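PDB 4TKD: holliday junction resolvase Hjc from Sulfolobus solfataricus, which resolves Holliday junctions in genetic recombination, a magnesium-dependent endonuclease that nicks opposing strands of four-way DNA in pairs. Local coordinates for residues C[13-18]-C[41-46]; C[20-25]-C[120-125]; C[51-56]-C[75-80]; C[55-60]-C[64-69]; C[85-90]-C[101-106]. All blocks are in the same frame, centred on the assembly; numbering follows the deposited sequence.

Interaction 1 of 5, residues C[13-18]-C[41-46]; sequences RNIVSR and PDIIAL
Ile-43, at the start of strand 43-47, points its side chain at helix 10-21 and ends in the groove between Ile-15 and Val-16. Apolar contact accounts for everything that passes between the two segments. The far methyl does most of the work: CD1 of Ile-43 lies 3.8 Å from CG2 of Ile-15 and 4.1 Å from the branch carbon CB of the same residue. Val-16 meets the same chain further back, its CG2 4.1 Å from CG1 of Ile-43. CG1 of Ile-43 stands anti to its own carbonyl carbon (chi1 -59°) and the chain stays extended beyond it, which carries CD1 out to the helix. The chains cross obliquely in both pairs.

This is helix-on-sheet packing in the PDDEXK nuclease fold, one helix lying against the central mixed sheet. Val-26 of strand 25-28 extends the apolar patch, touching both Val-16 and Ile-43.

Hydrogen bonds belong to the frame around this patch. Within the helix, Ser-17 N donates to Arg-13 O at 3.0 Å. On the strand side, a classic beta bulge sets Asp-42 and Ile-43 together opposite Ile-54, and there Asp-42 accepts from Met-56 N through OD2 and donates its own N to Glu-55 OE1. Asp-42, Glu-55 and Glu-12 are the inferred magnesium ligands, and the side chain of Ile-43 comes within about 4 Å of that of Glu-12.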
# COMPACT_ATOMS: atom_id res chain seq x y z
N ARG C 13 14.98 -4.67 21.89
CA ARG C 13 16.12 -5.59 21.69
C ARG C 13 15.67 -6.94 21.15
O ARG C 13 16.30 -7.45 20.22
CB ARG C 13 16.98 -5.75 22.96
CG ARG C 13 17.97 -4.61 23.14
CD ARG C 13 18.84 -4.75 24.37
NE ARG C 13 20.08 -3.98 24.23
CZ ARG C 13 20.25 -2.72 24.64
NH1 ARG C 13 19.24 -2.07 25.22
NH2 ARG C 13 21.41 -2.11 24.47
N ASN C 14 14.57 -7.50 21.71
CA ASN C 14 13.91 -8.76 21.31
C ASN C 14 13.41 -8.70 19.87
O ASN C 14 13.45 -9.71 19.17
CB ASN C 14 12.71 -9.02 22.24
CG ASN C 14 12.73 -10.32 23.02
OD1 ASN C 14 11.68 -10.92 23.27
ND2 ASN C 14 13.90 -10.77 23.48
N ILE C 15 12.88 -7.52 19.43
CA ILE C 15 12.37 -7.31 18.07
C ILE C 15 13.56 -7.27 17.09
O ILE C 15 13.53 -7.96 16.06
CB ILE C 15 11.45 -6.06 17.97
CG1 ILE C 15 10.15 -6.25 18.79
CG2 ILE C 15 11.13 -5.72 16.50
CD1 ILE C 15 9.25 -4.99 18.98
N VAL C 16 14.60 -6.49 17.42
CA VAL C 16 15.82 -6.32 16.61
C VAL C 16 16.51 -7.67 16.37
O VAL C 16 16.84 -8.01 15.23
CB VAL C 16 16.78 -5.25 17.20
CG1 VAL C 16 18.15 -5.29 16.54
CG2 VAL C 16 16.18 -3.85 17.07
N SER C 17 16.64 -8.48 17.44
CA SER C 17 17.27 -9.80 17.41
C SER C 17 16.51 -10.79 16.54
O SER C 17 17.14 -11.52 15.78
CB SER C 17 17.46 -10.34 18.82
OG SER C 17 18.14 -11.58 18.79
N ARG C 18 15.18 -10.84 16.65
CA ARG C 18 14.35 -11.74 15.86
C ARG C 18 14.31 -11.35 14.38
O ARG C 18 14.42 -12.24 13.53
CB ARG C 18 12.96 -11.91 16.48
CG ARG C 18 12.87 -13.20 17.29
CD ARG C 18 12.02 -14.26 16.61
NE ARG C 18 12.60 -14.77 15.37
CZ ARG C 18 13.27 -15.92 15.26
NH1 ARG C 18 13.75 -16.30 14.09
NH2 ARG C 18 13.44 -16.70 16.32
N PRO C 41 11.65 6.53 12.55
CA PRO C 41 11.16 5.32 13.26
C PRO C 41 12.24 4.64 14.12
O PRO C 41 13.42 4.62 13.73
CB PRO C 41 10.68 4.42 12.12
CG PRO C 41 10.42 5.37 10.97
CD PRO C 41 11.48 6.41 11.09
N ASP C 42 11.85 4.12 15.30
CA ASP C 42 12.72 3.44 16.28
C ASP C 42 13.51 2.32 15.70
O ASP C 42 14.68 2.16 16.05
CB ASP C 42 11.93 2.93 17.51
CG ASP C 42 11.34 4.06 18.32
OD1 ASP C 42 12.06 5.03 18.61
OD2 ASP C 42 10.15 3.97 18.68
N ILE C 43 12.88 1.54 14.81
CA ILE C 43 13.51 0.40 14.17
C ILE C 43 13.26 0.46 12.69
O ILE C 43 12.11 0.63 12.25
CB ILE C 43 12.99 -0.94 14.76
CG1 ILE C 43 13.23 -1.06 16.29
CG2 ILE C 43 13.59 -2.15 14.00
CD1 ILE C 43 12.38 -2.18 16.98
N ILE C 44 14.35 0.31 11.92
CA ILE C 44 14.29 0.24 10.48
C ILE C 44 14.89 -1.11 10.13
O ILE C 44 16.03 -1.38 10.48
CB ILE C 44 15.02 1.42 9.78
CG1 ILE C 44 14.32 2.74 10.08
CG2 ILE C 44 15.10 1.20 8.26
CD1 ILE C 44 15.21 3.95 9.93
N ALA C 45 14.09 -1.97 9.51
CA ALA C 45 14.54 -3.29 9.12
C ALA C 45 14.43 -3.43 7.61
O ALA C 45 13.41 -3.09 7.03
CB ALA C 45 13.73 -4.36 9.82
N LEU C 46 15.51 -3.89 7.00
CA LEU C 46 15.59 -4.00 5.55
C LEU C 46 15.99 -5.40 5.12
O LEU C 46 16.91 -5.98 5.70
CB LEU C 46 16.60 -2.99 4.98
CG LEU C 46 16.62 -1.58 5.55
CD1 LEU C 46 17.95 -0.85 5.18
CD2 LEU C 46 15.35 -0.78 5.14

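Interaction 2 of 5, residues C[20-25]-C[120-125]; sequences RDKGFA and LDLEDL
Lys-22 leaves helix 10-21 at a Schellman motif and reaches across to Glu-123 in the first turn of helix 122-133. Gly-23, with positive phi, is the C-prime residue of that motif, and its N bonds to Arg-20 O. The lysine chain, bent at chi2 (-78°), brings NZ to 3.0 Å from Glu-123 OE1, a hydrogen-bonded salt bridge that uses the syn lone pair; the two side chains meet at about a right angle. Behind the charge, CE of Lys-22 rests 4.1 Å from CD2 of Leu-122. Asp-121 caps the receiving helix, its OD1 accepting from Asp-124 N with an N-H...O angle of 163°. A methionine in place of Lys-22 would probably still brush Leu-122 but leave the Glu-123 carboxylate without this positive mate. Arg-18 NH1 lies close to the lysine amine, so the carboxylate probably also eases the crowding of two like charges where one helix ends and the other begins.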
# COMPACT_ATOMS: atom_id res chain seq x y z
N ARG C 20 16.76 -9.79 12.85
CA ARG C 20 18.10 -10.20 12.43
C ARG C 20 18.16 -11.72 12.16
O ARG C 20 18.69 -12.12 11.13
CB ARG C 20 19.18 -9.74 13.42
CG ARG C 20 19.54 -8.27 13.21
CD ARG C 20 20.62 -7.78 14.14
NE ARG C 20 20.89 -6.36 13.91
CZ ARG C 20 21.28 -5.50 14.85
NH1 ARG C 20 21.48 -5.90 16.09
NH2 ARG C 20 21.46 -4.21 14.54
N ASP C 21 17.51 -12.54 13.02
CA ASP C 21 17.44 -14.00 12.84
C ASP C 21 16.73 -14.36 11.53
O ASP C 21 17.02 -15.39 10.95
CB ASP C 21 16.71 -14.68 14.01
CG ASP C 21 17.41 -14.67 15.36
OD1 ASP C 21 18.64 -14.39 15.40
OD2 ASP C 21 16.74 -14.95 16.39
N LYS C 22 15.82 -13.49 11.07
CA LYS C 22 15.06 -13.69 9.83
C LYS C 22 15.78 -13.15 8.58
O LYS C 22 15.18 -13.15 7.50
CB LYS C 22 13.63 -13.13 9.94
CG LYS C 22 12.79 -13.66 11.11
CD LYS C 22 12.22 -15.03 10.91
CE LYS C 22 11.15 -15.27 11.95
NZ LYS C 22 11.04 -16.71 12.30
N GLY C 23 17.04 -12.72 8.71
CA GLY C 23 17.83 -12.22 7.58
C GLY C 23 17.69 -10.75 7.25
O GLY C 23 18.05 -10.33 6.14
N PHE C 24 17.19 -9.93 8.20
CA PHE C 24 17.05 -8.49 8.00
C PHE C 24 18.28 -7.73 8.46
O PHE C 24 18.87 -8.10 9.47
CB PHE C 24 15.82 -7.94 8.77
CG PHE C 24 14.46 -8.22 8.18
CD1 PHE C 24 13.85 -9.46 8.32
CD2 PHE C 24 13.76 -7.23 7.50
CE1 PHE C 24 12.59 -9.71 7.78
CE2 PHE C 24 12.52 -7.50 6.92
CZ PHE C 24 11.94 -8.74 7.07
N ALA C 25 18.60 -6.63 7.74
CA ALA C 25 19.63 -5.65 8.09
C ALA C 25 18.82 -4.66 8.93
O ALA C 25 17.81 -4.12 8.46
CB ALA C 25 20.18 -4.95 6.85
N LEU C 120 -0.60 -7.68 14.59
CA LEU C 120 0.11 -8.83 14.01
C LEU C 120 1.19 -9.30 14.95
O LEU C 120 1.79 -8.49 15.65
CB LEU C 120 0.80 -8.40 12.69
CG LEU C 120 -0.09 -7.90 11.55
CD1 LEU C 120 0.70 -7.07 10.58
CD2 LEU C 120 -0.77 -9.06 10.83
N ASP C 121 1.48 -10.59 14.94
CA ASP C 121 2.63 -11.10 15.68
C ASP C 121 3.82 -10.95 14.71
O ASP C 121 3.61 -10.55 13.55
CB ASP C 121 2.41 -12.53 16.20
CG ASP C 121 2.33 -13.66 15.19
OD1 ASP C 121 2.48 -13.40 13.97
OD2 ASP C 121 2.11 -14.83 15.61
N LEU C 122 5.06 -11.23 15.16
CA LEU C 122 6.25 -11.07 14.31
C LEU C 122 6.23 -11.86 13.00
O LEU C 122 6.58 -11.32 11.96
CB LEU C 122 7.54 -11.35 15.09
CG LEU C 122 8.82 -11.02 14.34
CD1 LEU C 122 9.41 -9.73 14.81
CD2 LEU C 122 9.80 -12.20 14.37
N GLU C 123 5.83 -13.12 13.08
CA GLU C 123 5.78 -14.05 11.96
C GLU C 123 4.85 -13.54 10.87
O GLU C 123 5.24 -13.53 9.69
CB GLU C 123 5.36 -15.45 12.48
CG GLU C 123 5.93 -16.62 11.70
CD GLU C 123 7.44 -16.73 11.67
OE1 GLU C 123 8.07 -16.66 12.75
OE2 GLU C 123 7.99 -16.92 10.57
N ASP C 124 3.63 -13.09 11.27
CA ASP C 124 2.60 -12.55 10.37
C ASP C 124 3.05 -11.29 9.71
O ASP C 124 2.78 -11.10 8.53
CB ASP C 124 1.26 -12.29 11.09
CG ASP C 124 0.50 -13.55 11.48
OD1 ASP C 124 0.76 -14.62 10.87
OD2 ASP C 124 -0.31 -13.48 12.42
N LEU C 125 3.67 -10.38 10.50
CA LEU C 125 4.17 -9.12 9.96
C LEU C 125 5.08 -9.43 8.79
O LEU C 125 4.77 -9.04 7.67
CB LEU C 125 4.93 -8.35 11.03
CG LEU C 125 5.36 -6.96 10.61
CD1 LEU C 125 5.14 -6.03 11.70
CD2 LEU C 125 6.83 -6.93 10.25

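Interaction 3 of 5, residues C[51-56]-C[75-80]; sequences IILIEM and IEFARK
Leu-53 splits its two methyls between neighbouring residues of helix 68-81. CD1 settles over the backbone of Ala-78, 3.6 Å from its CA, and sits 3.8 Å from the Ala-78 CB methyl. CD2 turns instead to Phe-77, where it comes to the rim of the ring, roughly level with it, 3.9 Å from CE1. The aromatic face is therefore not what the leucine meets; the ring stands beside the forked end, and its CD1 is 4.0 Å from CD1 of Leu-53. With CG of Leu-53 beside its backbone N (chi1 -52°), the fork is carried out from the strand to the helix. Phe-77 reaches this place because its CG is anti to the backbone N (chi1 -170°), which swings the ring from the flank of the helix in the direction of the strand.

The topology is a beta-alpha-beta crossover: strand 50-58 and strand 84-90 run parallel as neighbours, and helix 68-81 is the connecting helix lying on the sheet. Leu-85, from the second of these strands, touches both Leu-53 and Ala-78, while Ile-44 and Pro-41 pack against Leu-53 and Phe-77. Val-26 of the second subunit also packs on Phe-77. On the outer side of the helix Arg-79 grips Glu-76 side-on with two nitrogens, NH2 2.8 Å from Glu-76 OE2.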
# COMPACT_ATOMS: atom_id res chain seq x y z
N ILE C 51 11.20 -2.82 3.13
CA ILE C 51 11.38 -1.84 4.21
C ILE C 51 10.26 -1.98 5.23
O ILE C 51 9.09 -1.84 4.90
CB ILE C 51 11.51 -0.39 3.65
CG1 ILE C 51 12.60 -0.28 2.55
CG2 ILE C 51 11.78 0.62 4.80
CD1 ILE C 51 12.44 0.87 1.56
N ILE C 52 10.65 -2.25 6.48
CA ILE C 52 9.75 -2.37 7.63
C ILE C 52 10.22 -1.36 8.64
O ILE C 52 11.42 -1.26 8.91
CB ILE C 52 9.71 -3.80 8.22
CG1 ILE C 52 9.11 -4.80 7.21
CG2 ILE C 52 9.04 -3.85 9.65
CD1 ILE C 52 9.40 -6.15 7.51
N LEU C 53 9.28 -0.58 9.14
CA LEU C 53 9.52 0.52 10.06
C LEU C 53 8.67 0.31 11.30
O LEU C 53 7.47 0.10 11.19
CB LEU C 53 9.15 1.88 9.38
CG LEU C 53 9.78 2.14 8.00
CD1 LEU C 53 9.13 3.29 7.32
CD2 LEU C 53 11.27 2.36 8.12
N ILE C 54 9.30 0.36 12.48
CA ILE C 54 8.58 0.13 13.73
C ILE C 54 8.78 1.26 14.72
O ILE C 54 9.91 1.61 15.04
CB ILE C 54 9.00 -1.27 14.33
CG1 ILE C 54 8.67 -2.43 13.35
CG2 ILE C 54 8.35 -1.52 15.69
CD1 ILE C 54 9.56 -3.63 13.48
N GLU C 55 7.67 1.83 15.21
CA GLU C 55 7.66 2.86 16.24
C GLU C 55 7.22 2.21 17.55
O GLU C 55 6.13 1.64 17.61
CB GLU C 55 6.76 4.06 15.86
CG GLU C 55 6.97 5.28 16.75
CD GLU C 55 8.28 6.03 16.63
OE1 GLU C 55 9.18 5.60 15.87
OE2 GLU C 55 8.41 7.08 17.29
N MET C 56 8.10 2.22 18.57
CA MET C 56 7.83 1.61 19.87
C MET C 56 6.96 2.52 20.69
O MET C 56 7.26 3.72 20.80
CB MET C 56 9.12 1.33 20.66
CG MET C 56 10.05 0.29 20.03
SD MET C 56 9.27 -1.28 19.55
CE MET C 56 8.68 -1.90 21.14
N ILE C 75 4.91 9.04 9.51
CA ILE C 75 4.01 8.76 8.38
C ILE C 75 4.73 9.22 7.09
O ILE C 75 4.71 8.53 6.06
CB ILE C 75 2.63 9.48 8.58
CG1 ILE C 75 1.73 8.73 9.60
CG2 ILE C 75 1.87 9.65 7.25
CD1 ILE C 75 0.61 9.58 10.22
N GLU C 76 5.34 10.39 7.16
CA GLU C 76 6.05 11.01 6.04
C GLU C 76 7.32 10.21 5.66
O GLU C 76 7.58 9.99 4.47
CB GLU C 76 6.39 12.48 6.38
CG GLU C 76 5.36 13.53 6.00
CD GLU C 76 4.87 13.52 4.56
OE1 GLU C 76 3.86 12.83 4.33
OE2 GLU C 76 5.37 14.30 3.73
N PHE C 77 8.08 9.76 6.65
CA PHE C 77 9.28 8.92 6.45
C PHE C 77 8.83 7.63 5.74
O PHE C 77 9.43 7.27 4.73
CB PHE C 77 9.93 8.59 7.82
CG PHE C 77 11.29 7.94 7.80
CD1 PHE C 77 11.42 6.57 7.61
CD2 PHE C 77 12.45 8.70 7.99
CE1 PHE C 77 12.68 5.96 7.59
CE2 PHE C 77 13.71 8.09 7.96
CZ PHE C 77 13.81 6.72 7.77
N ALA C 78 7.74 6.98 6.24
CA ALA C 78 7.14 5.76 5.66
C ALA C 78 6.69 5.95 4.22
O ALA C 78 6.94 5.06 3.40
CB ALA C 78 5.97 5.29 6.51
N ARG C 79 6.02 7.08 3.94
CA ARG C 79 5.50 7.39 2.61
C ARG C 79 6.65 7.61 1.60
O ARG C 79 6.61 7.06 0.49
CB ARG C 79 4.58 8.62 2.67
CG ARG C 79 3.98 9.00 1.31
CD ARG C 79 3.29 10.37 1.27
NE ARG C 79 4.16 11.49 1.64
CZ ARG C 79 5.07 12.04 0.84
NH1 ARG C 79 5.25 11.59 -0.39
NH2 ARG C 79 5.82 13.05 1.28
N LYS C 80 7.64 8.41 1.98
CA LYS C 80 8.82 8.72 1.13
C LYS C 80 9.66 7.49 0.87
O LYS C 80 10.08 7.27 -0.26
CB LYS C 80 9.68 9.82 1.76
CG LYS C 80 9.03 11.20 1.66
CD LYS C 80 9.79 12.18 2.50
CE LYS C 80 9.23 13.56 2.33
NZ LYS C 80 9.77 14.47 3.37

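Interaction 4 of 5, residues C[55-60]-C[64-69]; sequences EMKSRK and IYVRRE
The axes of strands 55-58 and 64-66 come to 6.9 Å at 130°; just beyond the first, Arg-59 lies nearest Ile-64, 5.2 Å between CA atoms. This joins the end of a central-sheet strand to the small antiparallel sheet. CG2 of Ile-64 lies 3.6 Å from CB of Lys-57, while its CD1 sits over one face of the Arg-59 guanidinium, 3.5 Å above the plane near its rim. The arginine crosses the isoleucine at about a right angle, and its NH2 makes a weak hydrogen bond to Asp-114 O. A serine in place of Arg-59 would probably uncover the CD1 end of Ile-64 and leave Asp-114 O without this donor. Lys-57, a predicted transition-state stabilizer, fits with Glu-55 the E-x-K of the PDDEXK family; its CG lies by Val-66 CG2, and bends at chi2 and chi4 turn NZ back to Met-56 O at 3.0 Å. Apolar packing thus holds the lysine stem, leaving the amine polar bonding and a long, weak ion pair to Glu-55, an inferred magnesium ligand.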
# COMPACT_ATOMS: atom_id res chain seq x y z
N GLU C 55 7.67 1.83 15.21
CA GLU C 55 7.66 2.86 16.24
C GLU C 55 7.22 2.21 17.55
O GLU C 55 6.13 1.64 17.61
CB GLU C 55 6.76 4.06 15.86
CG GLU C 55 6.97 5.28 16.75
CD GLU C 55 8.28 6.03 16.63
OE1 GLU C 55 9.18 5.60 15.87
OE2 GLU C 55 8.41 7.08 17.29
N MET C 56 8.10 2.22 18.57
CA MET C 56 7.83 1.61 19.87
C MET C 56 6.96 2.52 20.69
O MET C 56 7.26 3.72 20.80
CB MET C 56 9.12 1.33 20.66
CG MET C 56 10.05 0.29 20.03
SD MET C 56 9.27 -1.28 19.55
CE MET C 56 8.68 -1.90 21.14
N LYS C 57 5.90 1.97 21.27
CA LYS C 57 5.00 2.75 22.12
C LYS C 57 4.37 1.88 23.21
O LYS C 57 4.03 0.74 22.95
CB LYS C 57 3.90 3.45 21.28
CG LYS C 57 4.32 4.76 20.62
CD LYS C 57 4.58 5.88 21.62
CE LYS C 57 5.33 7.03 21.01
NZ LYS C 57 6.76 6.72 20.78
N SER C 58 4.22 2.44 24.42
CA SER C 58 3.64 1.74 25.56
C SER C 58 2.11 1.85 25.63
O SER C 58 1.54 2.85 25.17
CB SER C 58 4.27 2.21 26.86
OG SER C 58 4.02 3.59 27.08
N ARG C 59 1.46 0.81 26.20
CA ARG C 59 0.01 0.74 26.45
C ARG C 59 -0.26 1.46 27.78
O ARG C 59 0.28 1.07 28.81
CB ARG C 59 -0.47 -0.72 26.52
CG ARG C 59 -1.00 -1.24 25.21
CD ARG C 59 -2.44 -1.71 25.31
NE ARG C 59 -2.87 -2.39 24.09
CZ ARG C 59 -3.55 -1.81 23.11
NH1 ARG C 59 -3.91 -0.53 23.20
NH2 ARG C 59 -3.88 -2.50 22.02
N LYS C 60 -1.06 2.54 27.73
CA LYS C 60 -1.37 3.38 28.89
C LYS C 60 -2.87 3.52 29.11
O LYS C 60 -3.56 4.15 28.30
CB LYS C 60 -0.71 4.76 28.75
CG LYS C 60 0.81 4.75 28.85
CD LYS C 60 1.40 6.06 28.34
CE LYS C 60 2.83 6.25 28.76
NZ LYS C 60 3.36 7.55 28.27
N ILE C 64 -3.16 3.46 23.09
CA ILE C 64 -1.80 3.79 22.63
C ILE C 64 -1.88 5.13 21.91
O ILE C 64 -2.57 5.25 20.90
CB ILE C 64 -1.10 2.70 21.75
CG1 ILE C 64 -1.08 1.32 22.43
CG2 ILE C 64 0.32 3.15 21.41
CD1 ILE C 64 -0.94 0.13 21.48
N TYR C 65 -1.20 6.14 22.45
CA TYR C 65 -1.19 7.50 21.92
C TYR C 65 0.13 7.88 21.20
O TYR C 65 1.24 7.69 21.73
CB TYR C 65 -1.48 8.52 23.04
CG TYR C 65 -2.95 8.67 23.40
CD1 TYR C 65 -3.53 7.88 24.39
CD2 TYR C 65 -3.72 9.67 22.82
CE1 TYR C 65 -4.87 8.03 24.74
CE2 TYR C 65 -5.06 9.84 23.17
CZ TYR C 65 -5.64 9.02 24.13
OH TYR C 65 -6.96 9.19 24.47
N VAL C 66 -0.00 8.43 19.99
CA VAL C 66 1.12 8.95 19.21
C VAL C 66 0.80 10.43 18.96
O VAL C 66 -0.19 10.74 18.32
CB VAL C 66 1.40 8.16 17.90
CG1 VAL C 66 2.71 8.62 17.28
CG2 VAL C 66 1.43 6.65 18.13
N ARG C 67 1.62 11.34 19.52
CA ARG C 67 1.47 12.78 19.36
C ARG C 67 1.55 13.18 17.88
O ARG C 67 2.35 12.63 17.14
CB ARG C 67 2.53 13.55 20.19
CG ARG C 67 2.03 14.11 21.53
CD ARG C 67 1.52 15.55 21.42
NE ARG C 67 1.12 16.08 22.72
CZ ARG C 67 1.76 17.06 23.36
NH1 ARG C 67 2.82 17.65 22.82
NH2 ARG C 67 1.33 17.46 24.55
N ARG C 68 0.70 14.14 17.47
CA ARG C 68 0.60 14.67 16.12
C ARG C 68 1.93 14.85 15.36
O ARG C 68 2.07 14.32 14.26
CB ARG C 68 -0.20 15.98 16.15
CG ARG C 68 -0.18 16.78 14.83
CD ARG C 68 -1.05 18.00 14.90
NE ARG C 68 -0.35 19.09 15.57
CZ ARG C 68 -0.54 19.46 16.83
NH1 ARG C 68 -1.47 18.85 17.57
NH2 ARG C 68 0.18 20.43 17.36
N GLU C 69 2.88 15.62 15.93
CA GLU C 69 4.14 15.92 15.25
C GLU C 69 5.01 14.68 15.06
O GLU C 69 5.56 14.53 13.98
CB GLU C 69 4.90 17.04 16.01
CG GLU C 69 4.01 18.21 16.48
CD GLU C 69 3.45 18.17 17.90
OE1 GLU C 69 3.63 19.18 18.63
OE2 GLU C 69 2.77 17.18 18.26

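Interaction 5 of 5, residues C[85-90]-C[101-106]; sequences LFLGVK and EKLRRT
Leu-87 and Leu-103 meet methyl to methyl, their side chains crossing at about a right angle. One methyl of the strand residue, CD2 of Leu-87, touches both branches of its partner, at 3.8 Å from CD1 and 3.9 Å from CD2 of Leu-103. A water makes the second junction. It donates to Leu-85 O at 2.8 Å and to Glu-101 OE1 at 2.9 Å, and rests above one face of the Phe-86 ring, displaced to the rim. Glu-101 brings its carboxylate to this water through a bend at chi2 (-94°).

A further layer holds the leucines in place. Val-66 of strand 64-66 packs on both, Ile-64 on Leu-87, and Tyr-111 and Ala-113 on Leu-103, which puts the pair between the central mixed sheet and the small antiparallel one. Leu-87 also touches Glu-55 and Lys-57, so this apolar seam backs the inferred metal site. Around 101-102 a third subunit closes in: Lys-102 NZ donates to Glu-130 O of that subunit, and Ile-133 of that neighbouring subunit packs on Glu-101. With Glu-101 ionised, as is likely, Leu-85 O and Glu-101 OE1 are both acceptors and would not bond each other; the water, spending a hydrogen on each, turns that pairing into a bridge.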
# COMPACT_ATOMS: atom_id res chain seq x y z
N LEU C 85 4.82 0.87 7.85
CA LEU C 85 4.89 1.43 9.19
C LEU C 85 4.00 0.70 10.18
O LEU C 85 2.82 0.45 9.90
CB LEU C 85 4.60 2.94 9.18
CG LEU C 85 4.74 3.72 10.52
CD1 LEU C 85 6.17 3.69 11.06
CD2 LEU C 85 4.28 5.15 10.37
N PHE C 86 4.56 0.36 11.34
CA PHE C 86 3.87 -0.35 12.40
C PHE C 86 4.20 0.24 13.75
O PHE C 86 5.29 0.76 13.98
CB PHE C 86 4.28 -1.84 12.43
CG PHE C 86 4.04 -2.59 11.14
CD1 PHE C 86 5.02 -2.62 10.15
CD2 PHE C 86 2.85 -3.29 10.94
CE1 PHE C 86 4.81 -3.32 8.98
CE2 PHE C 86 2.64 -3.98 9.75
CZ PHE C 86 3.61 -3.99 8.78
N LEU C 87 3.25 0.09 14.67
CA LEU C 87 3.44 0.47 16.06
C LEU C 87 3.79 -0.83 16.79
O LEU C 87 3.03 -1.81 16.72
CB LEU C 87 2.16 1.11 16.60
CG LEU C 87 2.20 2.15 17.73
CD1 LEU C 87 3.14 3.31 17.44
CD2 LEU C 87 0.82 2.75 17.91
N GLY C 88 4.97 -0.84 17.41
CA GLY C 88 5.45 -1.98 18.19
C GLY C 88 5.00 -1.77 19.61
O GLY C 88 5.39 -0.79 20.24
N VAL C 89 4.13 -2.65 20.11
CA VAL C 89 3.59 -2.50 21.46
C VAL C 89 4.65 -2.87 22.53
O VAL C 89 5.11 -4.01 22.59
CB VAL C 89 2.21 -3.18 21.68
CG1 VAL C 89 1.56 -2.68 22.95
CG2 VAL C 89 1.27 -2.97 20.48
N LYS C 90 5.06 -1.86 23.34
CA LYS C 90 6.04 -1.97 24.45
C LYS C 90 5.36 -2.66 25.66
O LYS C 90 4.94 -2.01 26.63
CB LYS C 90 6.51 -0.55 24.85
CG LYS C 90 7.91 -0.14 24.46
CD LYS C 90 8.21 1.21 25.09
CE LYS C 90 9.69 1.49 25.23
NZ LYS C 90 10.24 2.22 24.05
N GLU C 101 -1.96 2.40 9.71
CA GLU C 101 -3.25 2.72 9.08
C GLU C 101 -4.47 2.35 9.92
O GLU C 101 -5.56 2.86 9.65
CB GLU C 101 -3.38 2.14 7.66
CG GLU C 101 -2.76 0.78 7.47
CD GLU C 101 -1.34 0.88 6.95
OE1 GLU C 101 -0.44 1.01 7.80
OE2 GLU C 101 -1.15 0.99 5.72
N LYS C 102 -4.29 1.49 10.95
CA LYS C 102 -5.36 1.09 11.87
C LYS C 102 -5.59 2.16 12.93
O LYS C 102 -6.66 2.17 13.55
CB LYS C 102 -5.02 -0.25 12.56
CG LYS C 102 -4.72 -1.40 11.60
CD LYS C 102 -5.91 -2.33 11.36
CE LYS C 102 -5.98 -3.47 12.36
NZ LYS C 102 -6.79 -4.60 11.84
N LEU C 103 -4.61 3.07 13.16
CA LEU C 103 -4.77 4.12 14.16
C LEU C 103 -5.78 5.15 13.68
O LEU C 103 -5.86 5.43 12.48
CB LEU C 103 -3.44 4.83 14.54
CG LEU C 103 -2.18 4.04 14.91
CD1 LEU C 103 -1.21 4.94 15.64
CD2 LEU C 103 -2.49 2.84 15.78
N ARG C 104 -6.53 5.75 14.62
CA ARG C 104 -7.50 6.78 14.27
C ARG C 104 -6.95 8.16 14.62
O ARG C 104 -6.28 8.32 15.64
CB ARG C 104 -8.90 6.51 14.89
CG ARG C 104 -8.99 6.62 16.41
CD ARG C 104 -10.42 6.76 16.90
NE ARG C 104 -10.54 7.84 17.88
CZ ARG C 104 -10.46 7.67 19.20
NH1 ARG C 104 -10.30 6.46 19.71
NH2 ARG C 104 -10.55 8.72 20.01
N ARG C 105 -7.20 9.13 13.77
CA ARG C 105 -6.73 10.48 14.03
C ARG C 105 -7.75 11.16 14.94
O ARG C 105 -8.96 11.06 14.70
CB ARG C 105 -6.49 11.24 12.71
CG ARG C 105 -5.93 12.66 12.89
CD ARG C 105 -5.93 13.45 11.60
NE ARG C 105 -7.28 13.69 11.08
CZ ARG C 105 -7.67 13.44 9.83
NH1 ARG C 105 -6.80 12.96 8.94
NH2 ARG C 105 -8.92 13.67 9.45
N THR C 106 -7.26 11.77 16.04
CA THR C 106 -8.11 12.49 16.97
C THR C 106 -8.34 13.91 16.41
O THR C 106 -7.71 14.30 15.43
CB THR C 106 -7.48 12.56 18.39
OG1 THR C 106 -6.31 13.36 18.36
CG2 THR C 106 -7.19 11.22 18.98
O HOH W 1 1.63 -0.96 7.77

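In the fold
The central mixed sheet links the set: interaction 1 reaches it through strand 43-47, interactions 3 and 4 through strand 50-58, and interaction 5 through strand 84-90. Interactions 1, 3 and 5 follow one another along the chain; interaction 4 overlaps interaction 3 on strand 50-58, sharing Glu-55 and Met-56. Interaction 2, between helices 10-21 and 122-133, closes a loop that encloses interactions 3, 4 and 5. Centres lie about 8 Å apart for interactions 4 and 5 but about 22 Å for 2 and 4. The inferred magnesium site combines Asp-42 in the turn leading into strand 43-47, Glu-55 on the neighbouring strand 50-58 and Glu-12 on helix 10-21, with Lys-57, the predicted stabilizer, beside them.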